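Local coordinates for protein putative peptidase (Parabacteroides merdae, PDB 4L8K) that probably hydrolyses peptide bonds as a serine peptidase of family S41, with a core of the ClpP/crotonase type, at residues P88-K93 against A287-G292; G149-V154 against I214-R219; T239-R244 against E304-L309. All blocks are in the same frame, centred on the assembly; numbering follows the deposited sequence. Where two conformers were deposited one is given.

Contact 1 of 3, residues P88-K93 against A287-G292; sequences PANFYK and AVAITG
The carboxamide of N90 reaches over to the backbone of A289 and I290, joining two loops beside the mixed sheet of the ClpP/crotonase-type domain. One loop leads into helix 93-100; the other runs from the edge strand 286-287 to helix 292-296, where T291 is the N-cap and its OG1 caps D294 N. N90 carries its CG anti to the carbonyl carbon (chi1 -79°), and OD1 accepts the amide hydrogen of I290 N at 3.0 Å. The bond bends moderately, with 151° at the hydrogen, and the donor is tilted from the amide plane. A289 flanks the same oxygen, its CA at 3.3 Å and its CB at 3.6 Å from N90 OD1. A water also donates to OD1, so the one carbonyl oxygen takes two donors; the link from this water on to I290 O is doubtful. N90 ND2 turns to D243 through a weak hydrogen bond, while N90 O accepts from R155; just past the edge strand, V288 N still bonds to G242 O. The apolar half of the contact belongs to I290, whose CD1 lies anti to CA (chi2 180°) at the end of an extended branch. The branch runs alongside the Y92 ring in the opposite sense, with I290 CD1 4.0 Å from Y92 CD2 and helix 292-296 adding I295 against both residues. That same methyl also lies against the loop backbone: I290 CD1 sits 3.5 Å from both C and O of N90.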
ATOM      1  N   PRO A  88      14.331  -3.351   2.750  1.00 22.20           N
ATOM      2  CA  PRO A  88      14.866  -4.121   1.603  1.00 21.02           C
ATOM      3  C   PRO A  88      13.819  -4.234   0.493  1.00 24.27           C
ATOM      4  O   PRO A  88      12.618  -4.064   0.758  1.00 23.61           O
ATOM      5  CB  PRO A  88      15.210  -5.480   2.209  1.00 22.93           C
ATOM      6  CG  PRO A  88      15.199  -5.256   3.727  1.00 28.08           C
ATOM      7  CD  PRO A  88      14.164  -4.214   3.938  1.00 23.42           C
ATOM      8  N   ALA A  89      14.273  -4.466  -0.754  1.00 19.77           N
ATOM      9  CA  ALA A  89      13.376  -4.621  -1.901  1.00 18.77           C
ATOM     10  C   ALA A  89      12.357  -5.751  -1.620  1.00 22.12           C
ATOM     11  O   ALA A  89      11.145  -5.535  -1.745  1.00 21.35           O
ATOM     12  CB  ALA A  89      14.171  -4.897  -3.179  1.00 18.99           C
ATOM     13  N   ASN A  90      12.846  -6.922  -1.165  1.00 18.27           N
ATOM     14  CA  ASN A  90      12.044  -8.125  -0.805  1.00 16.83           C
ATOM     15  C   ASN A  90      11.186  -8.625  -1.946  1.00 19.02           C
ATOM     16  O   ASN A  90      10.165  -9.301  -1.719  1.00 19.15           O
ATOM     17  CB  ASN A  90      11.187  -7.889   0.468  1.00 14.31           C
ATOM     18  CG  ASN A  90      12.009  -8.018   1.735  1.00 24.47           C
ATOM     19  OD1 ASN A  90      12.897  -8.855   1.833  1.00 20.11           O
ATOM     20  ND2 ASN A  90      11.765  -7.181   2.713  1.00 18.50           N
ATOM     21  N   PHE A  91      11.644  -8.356  -3.188  1.00 15.72           N
ATOM     22  CA  PHE A  91      11.002  -8.794  -4.437  1.00 16.73           C
ATOM     23  C   PHE A  91      11.993  -8.592  -5.575  1.00 24.93           C
ATOM     24  O   PHE A  91      12.633  -7.546  -5.635  1.00 25.57           O
ATOM     25  CB  PHE A  91       9.685  -8.009  -4.725  1.00 17.72           C
ATOM     26  CG  PHE A  91       8.973  -8.450  -5.983  1.00 18.62           C
ATOM     27  CD1 PHE A  91       8.121  -9.552  -5.971  1.00 22.75           C
ATOM     28  CD2 PHE A  91       9.193  -7.795  -7.189  1.00 22.43           C
ATOM     29  CE1 PHE A  91       7.497  -9.995  -7.144  1.00 22.91           C
ATOM     30  CE2 PHE A  91       8.573  -8.235  -8.368  1.00 25.80           C
ATOM     31  CZ  PHE A  91       7.727  -9.328  -8.333  1.00 24.06           C
ATOM     32  N   TYR A  92      12.126  -9.591  -6.456  1.00 21.58           N
ATOM     33  CA  TYR A  92      12.989  -9.543  -7.635  1.00 21.55           C
ATOM     34  C   TYR A  92      12.277 -10.297  -8.708  1.00 27.58           C
ATOM     35  O   TYR A  92      11.971 -11.489  -8.529  1.00 28.76           O
ATOM     36  CB  TYR A  92      14.400 -10.136  -7.367  1.00 22.18           C
ATOM     37  CG  TYR A  92      15.128  -9.453  -6.227  1.00 22.43           C
ATOM     38  CD1 TYR A  92      15.830  -8.267  -6.433  1.00 23.61           C
ATOM     39  CD2 TYR A  92      15.065  -9.959  -4.928  1.00 21.86           C
ATOM     40  CE1 TYR A  92      16.485  -7.623  -5.379  1.00 24.53           C
ATOM     41  CE2 TYR A  92      15.699  -9.316  -3.871  1.00 22.10           C
ATOM     42  CZ  TYR A  92      16.418  -8.158  -4.103  1.00 28.95           C
ATOM     43  OH  TYR A  92      17.051  -7.541  -3.058  1.00 32.00           O
ATOM     44  N   LYS A  93      11.961  -9.609  -9.802  1.00 22.89           N
ATOM     45  CA  LYS A  93      11.263 -10.174 -10.958  1.00 22.53           C
ATOM     46  C   LYS A  93      12.030 -11.404 -11.506  1.00 26.64           C
ATOM     47  O   LYS A  93      11.413 -12.424 -11.815  1.00 26.59           O
ATOM     48  CB  LYS A  93      11.105  -9.067 -12.032  1.00 24.93           C
ATOM     49  CG  LYS A  93      10.614  -9.504 -13.413  1.00 34.37           C
ATOM     50  CD  LYS A  93       9.093  -9.698 -13.494  1.00 34.11           C
ATOM     51  CE  LYS A  93       8.576  -9.927 -14.908  1.00 36.62           C
ATOM     52  NZ  LYS A  93       9.258 -11.058 -15.624  1.00 39.02           N
ATOM     53  N   ALA A 287       6.969 -11.916   9.627  1.00 23.30           N
ATOM     54  CA  ALA A 287       8.009 -11.164   8.947  1.00 23.03           C
ATOM     55  C   ALA A 287       8.986 -12.150   8.265  1.00 26.32           C
ATOM     56  O   ALA A 287       9.517 -13.045   8.919  1.00 26.00           O
ATOM     57  CB  ALA A 287       8.744 -10.258   9.937  1.00 23.81           C
ATOM     58  N   VAL A 288       9.146 -12.027   6.935  1.00 21.88           N
ATOM     59  CA  VAL A 288      10.044 -12.854   6.123  1.00 21.68           C
ATOM     60  C   VAL A 288      10.744 -11.909   5.147  1.00 23.75           C
ATOM     61  O   VAL A 288      10.086 -11.095   4.501  1.00 22.99           O
ATOM     62  CB  VAL A 288       9.376 -14.079   5.391  1.00 25.43           C
ATOM     63  CG1 VAL A 288      10.432 -14.953   4.715  1.00 25.96           C
ATOM     64  CG2 VAL A 288       8.544 -14.939   6.337  1.00 24.88           C
ATOM     65  N   ALA A 289      12.070 -12.011   5.051  1.00 19.32           N
ATOM     66  CA  ALA A 289      12.896 -11.212   4.146  1.00 19.36           C
ATOM     67  C   ALA A 289      13.621 -12.117   3.172  1.00 24.97           C
ATOM     68  O   ALA A 289      14.100 -13.177   3.586  1.00 26.75           O
ATOM     69  CB  ALA A 289      13.925 -10.375   4.943  1.00 19.95           C
ATOM     70  N   ILE A 290      13.744 -11.698   1.893  1.00 20.73           N
ATOM     71  CA  ILE A 290      14.535 -12.458   0.908  1.00 19.56           C
ATOM     72  C   ILE A 290      16.018 -12.405   1.365  1.00 24.27           C
ATOM     73  O   ILE A 290      16.536 -11.337   1.681  1.00 23.14           O
ATOM     74  CB  ILE A 290      14.326 -11.987  -0.557  1.00 21.24           C
ATOM     75  CG1 ILE A 290      12.847 -12.226  -0.986  1.00 20.00           C
ATOM     76  CG2 ILE A 290      15.305 -12.725  -1.527  1.00 21.07           C
ATOM     77  CD1 ILE A 290      12.536 -11.793  -2.415  1.00 25.26           C
ATOM     78  N   THR A 291      16.646 -13.580   1.485  1.00 21.83           N
ATOM     79  CA  THR A 291      18.025 -13.662   1.945  1.00 22.00           C
ATOM     80  C   THR A 291      18.992 -13.653   0.783  1.00 23.25           C
ATOM     81  O   THR A 291      18.641 -14.067  -0.325  1.00 22.57           O
ATOM     82  CB  THR A 291      18.228 -14.888   2.823  1.00 24.49           C
ATOM     83  OG1 THR A 291      18.054 -16.048   2.022  1.00 23.07           O
ATOM     84  CG2 THR A 291      17.285 -14.903   4.008  1.00 21.89           C
ATOM     85  N   GLY A 292      20.201 -13.198   1.059  1.00 20.37           N
ATOM     86  CA  GLY A 292      21.294 -13.147   0.087  1.00 21.77           C
ATOM     87  C   GLY A 292      21.654 -14.519  -0.473  1.00 27.99           C
ATOM     88  O   GLY A 292      21.919 -14.635  -1.672  1.00 30.30           O
TER
HETATM   89  O   HOH W   1      15.799  -8.948   1.917  1.00 26.26           O

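Contact 2 of 3, residues G149-V154 against I214-R219; sequences GLIFDV and IVLTNR
I214 N donates to L150 O at 2.7 Å, the first of four backbone bonds that zip strands 149-153 and 213-217 together in parallel. F152 then uses both its polar backbone atoms on this neighbour: its N gives to I214 O (2.8 Å) and its O accepts from L216 N (3.0 Å). V154 N closes the ladder on L216 O at 3.1 Å. Two of the acceptors also receive a CA-H contact, I151 CA on I214 O and V215 CA on F152 O, each 3.3 Å between heavy atoms. I151 and D153 send their own backbone bonds the other way, to G121 and V123 of strand 120-125, and T217 OG1 is satisfied by D243 O. On the face bearing I151, D153 and L216, the leucine side chain fills the space between its two neighbours: L216 CG lies 3.7 Å from I151 CG2, and L216 CB 3.5 Å from D153 OD1. With chi1 at -171°, D153 CG stands anti to its backbone N and comes within 4 Å of both CB and CD1 of L216. D153 OD2 accepts from Y122 OH and forms a salt bridge with R155 NH2. An alanine here would probably leave the R155 guanidinium without this charge partner and the Y122 hydroxyl without its acceptor, and uncover part of the L216 side chain. The same face is covered by helix 301-311 where A306, I307 and L310 pack on I151, while F228 of helix 224-232 meets the F152 ring on the other. This parallel pair between helix layers is consistent with the ClpP/crotonase fold of S41 peptidases.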
ATOM      1  N   GLY A 149      -4.048 -24.543  -0.664  1.00 25.46           N
ATOM      2  CA  GLY A 149      -4.037 -23.134  -0.295  1.00 23.88           C
ATOM      3  C   GLY A 149      -3.608 -22.239  -1.420  1.00 24.39           C
ATOM      4  O   GLY A 149      -3.208 -22.718  -2.479  1.00 21.72           O
ATOM      5  N   LEU A 150      -3.674 -20.923  -1.169  1.00 21.84           N
ATOM      6  CA  LEU A 150      -3.385 -19.891  -2.140  1.00 21.16           C
ATOM      7  C   LEU A 150      -2.361 -18.905  -1.639  1.00 24.78           C
ATOM      8  O   LEU A 150      -2.405 -18.483  -0.486  1.00 24.21           O
ATOM      9  CB  LEU A 150      -4.703 -19.141  -2.472  1.00 21.23           C
ATOM     10  CG  LEU A 150      -4.649 -17.946  -3.467  1.00 24.99           C
ATOM     11  CD1 LEU A 150      -4.678 -18.447  -4.895  1.00 26.87           C
ATOM     12  CD2 LEU A 150      -5.825 -17.040  -3.275  1.00 21.80           C
ATOM     13  N   ILE A 151      -1.483 -18.484  -2.547  1.00 20.91           N
ATOM     14  CA  ILE A 151      -0.530 -17.401  -2.320  1.00 19.95           C
ATOM     15  C   ILE A 151      -1.026 -16.238  -3.193  1.00 21.38           C
ATOM     16  O   ILE A 151      -1.164 -16.403  -4.424  1.00 19.63           O
ATOM     17  CB  ILE A 151       0.975 -17.788  -2.581  1.00 22.19           C
ATOM     18  CG1 ILE A 151       1.454 -18.908  -1.624  1.00 21.92           C
ATOM     19  CG2 ILE A 151       1.912 -16.552  -2.488  1.00 19.19           C
ATOM     20  CD1 ILE A 151       2.851 -19.582  -2.045  1.00 16.91           C
ATOM     21  N   PHE A 152      -1.362 -15.091  -2.551  1.00 16.88           N
ATOM     22  CA  PHE A 152      -1.800 -13.889  -3.262  1.00 16.52           C
ATOM     23  C   PHE A 152      -0.696 -12.830  -3.079  1.00 21.61           C
ATOM     24  O   PHE A 152      -0.584 -12.194  -2.039  1.00 23.23           O
ATOM     25  CB  PHE A 152      -3.198 -13.403  -2.804  1.00 17.75           C
ATOM     26  CG  PHE A 152      -3.868 -12.546  -3.856  1.00 18.83           C
ATOM     27  CD1 PHE A 152      -3.564 -11.187  -3.970  1.00 21.23           C
ATOM     28  CD2 PHE A 152      -4.753 -13.107  -4.777  1.00 19.62           C
ATOM     29  CE1 PHE A 152      -4.163 -10.399  -4.967  1.00 21.57           C
ATOM     30  CE2 PHE A 152      -5.355 -12.324  -5.768  1.00 22.05           C
ATOM     31  CZ  PHE A 152      -5.060 -10.974  -5.851  1.00 20.81           C
ATOM     32  N   ASP A 153       0.161 -12.708  -4.063  1.00 19.58           N
ATOM     33  CA  ASP A 153       1.346 -11.847  -3.982  1.00 19.07           C
ATOM     34  C   ASP A 153       1.069 -10.448  -4.536  1.00 21.19           C
ATOM     35  O   ASP A 153       0.849 -10.277  -5.747  1.00 18.63           O
ATOM     36  CB  ASP A 153       2.504 -12.540  -4.750  1.00 20.28           C
ATOM     37  CG  ASP A 153       3.894 -11.943  -4.624  1.00 19.77           C
ATOM     38  OD1 ASP A 153       4.039 -10.890  -3.961  1.00 20.09           O
ATOM     39  OD2 ASP A 153       4.836 -12.531  -5.179  1.00 23.66           O
ATOM     40  N   VAL A 154       1.117  -9.440  -3.639  1.00 18.61           N
ATOM     41  CA  VAL A 154       0.914  -8.020  -4.003  1.00 16.88           C
ATOM     42  C   VAL A 154       2.186  -7.188  -3.678  1.00 21.05           C
ATOM     43  O   VAL A 154       2.101  -5.979  -3.459  1.00 19.52           O
ATOM     44  CB  VAL A 154      -0.364  -7.391  -3.373  1.00 18.38           C
ATOM     45  CG1 VAL A 154      -1.634  -7.995  -3.972  1.00 17.05           C
ATOM     46  CG2 VAL A 154      -0.349  -7.469  -1.841  1.00 17.41           C
ATOM     47  N   ILE A 214      -2.097 -17.030   1.807  1.00 16.77           N
ATOM     48  CA  ILE A 214      -0.947 -16.250   2.243  1.00 17.82           C
ATOM     49  C   ILE A 214      -0.878 -15.016   1.348  1.00 21.40           C
ATOM     50  O   ILE A 214      -0.736 -15.159   0.143  1.00 20.21           O
ATOM     51  CB  ILE A 214       0.427 -16.984   2.315  1.00 21.04           C
ATOM     52  CG1 ILE A 214       0.334 -18.416   2.962  1.00 22.65           C
ATOM     53  CG2 ILE A 214       1.473 -16.089   2.989  1.00 16.95           C
ATOM     54  CD1 ILE A 214      -0.112 -18.504   4.413  1.00 24.78           C
ATOM     55  N   VAL A 215      -1.009 -13.820   1.928  1.00 18.12           N
ATOM     56  CA  VAL A 215      -0.890 -12.546   1.205  1.00 16.99           C
ATOM     57  C   VAL A 215       0.565 -12.086   1.375  1.00 19.40           C
ATOM     58  O   VAL A 215       1.056 -12.016   2.502  1.00 19.01           O
ATOM     59  CB  VAL A 215      -1.938 -11.463   1.632  1.00 19.85           C
ATOM     60  CG1 VAL A 215      -1.652 -10.102   0.971  1.00 19.28           C
ATOM     61  CG2 VAL A 215      -3.366 -11.916   1.315  1.00 18.85           C
ATOM     62  N   LEU A 216       1.273 -11.854   0.261  1.00 14.92           N
ATOM     63  CA  LEU A 216       2.677 -11.433   0.315  1.00 14.11           C
ATOM     64  C   LEU A 216       2.784  -9.936   0.151  1.00 19.75           C
ATOM     65  O   LEU A 216       2.199  -9.375  -0.774  1.00 19.03           O
ATOM     66  CB  LEU A 216       3.548 -12.147  -0.749  1.00 12.99           C
ATOM     67  CG  LEU A 216       3.515 -13.688  -0.833  1.00 15.62           C
ATOM     68  CD1 LEU A 216       4.654 -14.185  -1.713  1.00 15.13           C
ATOM     69  CD2 LEU A 216       3.645 -14.367   0.562  1.00 17.61           C
ATOM     70  N   THR A 217       3.488  -9.270   1.080  1.00 18.11           N
ATOM     71  CA  THR A 217       3.643  -7.818   1.061  1.00 17.19           C
ATOM     72  C   THR A 217       5.109  -7.385   1.217  1.00 20.38           C
ATOM     73  O   THR A 217       5.935  -8.128   1.753  1.00 21.69           O
ATOM     74  CB  THR A 217       2.791  -7.146   2.190  1.00 26.02           C
ATOM     75  OG1 THR A 217       3.257  -7.558   3.463  1.00 26.74           O
ATOM     76  CG2 THR A 217       1.315  -7.444   2.083  1.00 20.11           C
ATOM     77  N   ASN A 218       5.413  -6.175   0.759  1.00 16.25           N
ATOM     78  CA  ASN A 218       6.711  -5.540   0.941  1.00 17.53           C
ATOM     79  C   ASN A 218       6.478  -4.034   1.059  1.00 21.08           C
ATOM     80  O   ASN A 218       5.338  -3.602   0.948  1.00 20.46           O
ATOM     81  CB  ASN A 218       7.749  -5.920  -0.149  1.00 15.97           C
ATOM     82  CG  ASN A 218       7.476  -5.440  -1.545  1.00 26.75           C
ATOM     83  OD1 ASN A 218       6.463  -4.803  -1.836  1.00 18.74           O
ATOM     84  ND2 ASN A 218       8.378  -5.765  -2.446  1.00 21.30           N
ATOM     85  N   ARG A 219       7.523  -3.247   1.338  1.00 18.06           N
ATOM     86  CA  ARG A 219       7.427  -1.796   1.468  1.00 17.94           C
ATOM     87  C   ARG A 219       6.876  -1.146   0.194  1.00 23.07           C
ATOM     88  O   ARG A 219       6.312  -0.054   0.245  1.00 24.97           O
ATOM     89  CB  ARG A 219       8.810  -1.189   1.827  1.00 17.56           C
ATOM     90  CG  ARG A 219       8.739   0.221   2.409  1.00 12.57           C
ATOM     91  CD  ARG A 219       7.870   0.330   3.652  1.00 16.71           C
ATOM     92  NE  ARG A 219       8.010   1.686   4.145  1.00 20.22           N
ATOM     93  CZ  ARG A 219       7.370   2.219   5.174  1.00 23.89           C
ATOM     94  NH1 ARG A 219       6.375   1.562   5.761  1.00 12.95           N
ATOM     95  NH2 ARG A 219       7.663   3.443   5.575  1.00  9.16           N
TER

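Contact 3 of 3, residues T239-R244 against E304-L309; sequences TVMGDR and EAAIGL
M241, a selenomethionine in this crystal, carries most of the packing between strand 239-242 and helix 304-309, with A305, A306 and L309 as its partners. The M241 chain leaves the strand extended: chi1 puts CG anti to the backbone N, and an equally extended chi2 (178°) carries SE to the helix. SE then rests on the first turn of the segment, 3.7 Å from A305 CB, 3.8 Å from A306 CB and 3.4 Å from A306 N, so that it meets the backbone as well as the two small methyls. A bend at the last torsion (chi3 -60°) places CE 3.7 Å from L309 CD2, one helical turn after A305. The M241 and L309 side chains pass alongside each other in opposite senses. Nearer the start of the strand, T239 CG2 adds a looser touch on L309 CD2 at 4.2 Å. I214 of the adjoining strand packs on both M241 and A306, so the apolar patch continues from this strand to its neighbour.

Polar interactions serve each element separately. Strand 239-242 bonds by its backbone to strand 213-217 through T239 and M241, and V240 bonds to T286. At the end of the strand, G242 adopts backbone angles at which a CB would collide with the preceding carbonyl oxygen. D243 OD1 then accepts R244 N at 2.8 Å from above its carboxylate plane. In the helix, L309 N bonds to A305 O.

Strand and helix axes pass 9.4 Å apart with directions at 149°, a roughly antiparallel helix-on-sheet layer of the alpha/beta kind, consistent with the ClpP/crotonase fold.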
ATOM      1  N   THR A 239      -3.180 -15.269   6.188  1.00 19.88           N
ATOM      2  CA  THR A 239      -1.922 -14.919   6.840  1.00 20.15           C
ATOM      3  C   THR A 239      -1.210 -13.934   5.908  1.00 21.72           C
ATOM      4  O   THR A 239      -1.130 -14.188   4.707  1.00 20.53           O
ATOM      5  CB  THR A 239      -1.053 -16.140   7.155  1.00 24.28           C
ATOM      6  OG1 THR A 239      -1.817 -17.079   7.898  1.00 27.63           O
ATOM      7  CG2 THR A 239       0.214 -15.766   7.924  1.00 21.11           C
ATOM      8  N   VAL A 240      -0.744 -12.809   6.443  1.00 16.74           N
ATOM      9  CA  VAL A 240       0.030 -11.826   5.701  1.00 14.77           C
ATOM     10  C   VAL A 240       1.503 -12.096   6.012  1.00 20.70           C
ATOM     11  O   VAL A 240       1.892 -12.232   7.172  1.00 20.56           O
ATOM     12  CB  VAL A 240      -0.384 -10.349   5.985  1.00 17.25           C
ATOM     13  CG1 VAL A 240       0.483  -9.373   5.165  1.00 16.00           C
ATOM     14  CG2 VAL A 240      -1.868 -10.133   5.679  1.00 16.11           C
HETATM   15  N   MSE A 241       2.325 -12.197   4.963  1.00 18.55           N
HETATM   16  CA  MSE A 241       3.732 -12.516   5.128  1.00 16.86           C
HETATM   17  C   MSE A 241       4.620 -11.594   4.274  1.00 18.15           C
HETATM   18  O   MSE A 241       4.230 -11.197   3.191  1.00 17.81           O
HETATM   19  CB  MSE A 241       3.910 -13.990   4.746  1.00 18.41           C
HETATM   20  CG  MSE A 241       5.350 -14.484   4.729  1.00 24.51           C
HETATM   21 SE   MSE A 241       5.412 -16.363   4.289  0.75 31.05          SE
HETATM   22  CE  MSE A 241       4.398 -17.138   5.654  1.00 25.76           C
ATOM     23  N   GLY A 242       5.824 -11.321   4.763  1.00 15.88           N
ATOM     24  CA  GLY A 242       6.807 -10.519   4.062  1.00 16.29           C
ATOM     25  C   GLY A 242       7.275  -9.360   4.909  1.00 22.83           C
ATOM     26  O   GLY A 242       7.788  -9.555   6.017  1.00 22.66           O
ATOM     27  N   ASP A 243       7.070  -8.147   4.414  1.00 19.97           N
ATOM     28  CA  ASP A 243       7.514  -6.954   5.131  1.00 19.51           C
ATOM     29  C   ASP A 243       6.361  -5.965   5.304  1.00 23.33           C
ATOM     30  O   ASP A 243       5.282  -6.116   4.698  1.00 22.22           O
ATOM     31  CB  ASP A 243       8.684  -6.298   4.365  1.00 21.38           C
ATOM     32  CG  ASP A 243       9.577  -5.342   5.164  1.00 33.56           C
ATOM     33  OD1 ASP A 243       9.358  -5.198   6.401  1.00 32.43           O
ATOM     34  OD2 ASP A 243      10.480  -4.730   4.554  1.00 42.14           O
ATOM     35  N   ARG A 244       6.591  -4.970   6.173  1.00 20.30           N
ATOM     36  CA  ARG A 244       5.622  -3.911   6.444  0.50 20.02           C
ATOM     37  C   ARG A 244       5.247  -3.237   5.114  1.00 22.79           C
ATOM     38  O   ARG A 244       6.123  -2.990   4.267  1.00 21.77           O
ATOM     39  CB  ARG A 244       6.209  -2.904   7.456  0.50 19.24           C
ATOM     40  CG  ARG A 244       5.293  -1.747   7.878  0.50 26.83           C
ATOM     41  CD  ARG A 244       6.019  -0.874   8.903  0.50 27.36           C
ATOM     42  NE  ARG A 244       5.265   0.300   9.365  0.50 32.15           N
ATOM     43  CZ  ARG A 244       4.258   0.275  10.239  0.50 38.16           C
ATOM     44  NH1 ARG A 244       3.808  -0.877  10.716  0.50 24.93           N
ATOM     45  NH2 ARG A 244       3.679   1.402  10.619  0.50 25.79           N
ATOM     46  N   GLU A 304       8.917 -19.309  -0.641  1.00 20.65           N
ATOM     47  CA  GLU A 304       9.256 -20.600  -0.034  1.00 21.30           C
ATOM     48  C   GLU A 304       8.644 -20.772   1.366  1.00 24.21           C
ATOM     49  O   GLU A 304       8.098 -21.836   1.652  1.00 25.44           O
ATOM     50  CB  GLU A 304      10.769 -20.814   0.027  1.00 23.43           C
ATOM     51  CG  GLU A 304      11.421 -20.941  -1.335  1.00 31.37           C
ATOM     52  CD  GLU A 304      11.035 -22.135  -2.186  1.00 38.79           C
ATOM     53  OE1 GLU A 304      10.515 -23.134  -1.645  1.00 35.44           O
ATOM     54  OE2 GLU A 304      11.300 -22.081  -3.404  1.00 26.35           O
ATOM     55  N   ALA A 305       8.702 -19.720   2.215  1.00 20.03           N
ATOM     56  CA  ALA A 305       8.117 -19.750   3.561  1.00 19.36           C
ATOM     57  C   ALA A 305       6.592 -19.915   3.468  1.00 23.00           C
ATOM     58  O   ALA A 305       6.028 -20.707   4.213  1.00 22.91           O
ATOM     59  CB  ALA A 305       8.478 -18.486   4.325  1.00 18.80           C
ATOM     60  N   ALA A 306       5.957 -19.223   2.493  1.00 18.65           N
ATOM     61  CA  ALA A 306       4.513 -19.288   2.256  1.00 17.76           C
ATOM     62  C   ALA A 306       4.126 -20.713   1.809  1.00 23.66           C
ATOM     63  O   ALA A 306       3.153 -21.271   2.330  1.00 22.54           O
ATOM     64  CB  ALA A 306       4.107 -18.245   1.216  1.00 17.26           C
ATOM     65  N   ILE A 307       4.942 -21.333   0.899  1.00 22.46           N
ATOM     66  CA  ILE A 307       4.723 -22.710   0.418  1.00 22.18           C
ATOM     67  C   ILE A 307       4.834 -23.663   1.617  1.00 24.64           C
ATOM     68  O   ILE A 307       3.947 -24.483   1.801  1.00 22.86           O
ATOM     69  CB  ILE A 307       5.682 -23.115  -0.752  1.00 24.39           C
ATOM     70  CG1 ILE A 307       5.321 -22.385  -2.071  1.00 22.72           C
ATOM     71  CG2 ILE A 307       5.714 -24.655  -0.971  1.00 22.27           C
ATOM     72  CD1 ILE A 307       6.451 -22.508  -3.192  1.00 20.97           C
ATOM     73  N   GLY A 308       5.889 -23.498   2.434  1.00 21.28           N
ATOM     74  CA  GLY A 308       6.114 -24.309   3.631  1.00 21.31           C
ATOM     75  C   GLY A 308       4.947 -24.275   4.613  1.00 25.14           C
ATOM     76  O   GLY A 308       4.450 -25.311   5.067  1.00 24.11           O
ATOM     77  N   LEU A 309       4.470 -23.072   4.902  1.00 24.20           N
ATOM     78  CA  LEU A 309       3.343 -22.855   5.808  1.00 25.41           C
ATOM     79  C   LEU A 309       2.047 -23.510   5.307  1.00 29.66           C
ATOM     80  O   LEU A 309       1.396 -24.191   6.080  1.00 30.36           O
ATOM     81  CB  LEU A 309       3.132 -21.364   6.049  1.00 25.16           C
ATOM     82  CG  LEU A 309       2.144 -20.986   7.137  1.00 31.48           C
ATOM     83  CD1 LEU A 309       2.488 -21.674   8.494  1.00 31.83           C
ATOM     84  CD2 LEU A 309       2.123 -19.483   7.301  1.00 34.84           C
TER

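From the N terminus, the chain first passes the loop 88-93, which meets its partner in contact 1 only as the last strand of the mixed sheet ends. Contact 2 opens and closes within that long loop, pairing two central strands. Contact 3 starts next, at strand 238-242, but its helix comes after 287-292, so contacts 1 and 3 cross along the chain, whereas contacts 2 and 3 follow in series. In space, strands 213-217 and 238-242 are neighbours, and V215 O bonds to M241 N. Loop 88-93 packs on N218 just after strand 213-217, while V288 of 287-292 touches M241 of strand 238-242. Together they tie the sheet to helix 301-311 and the 88-93 loop.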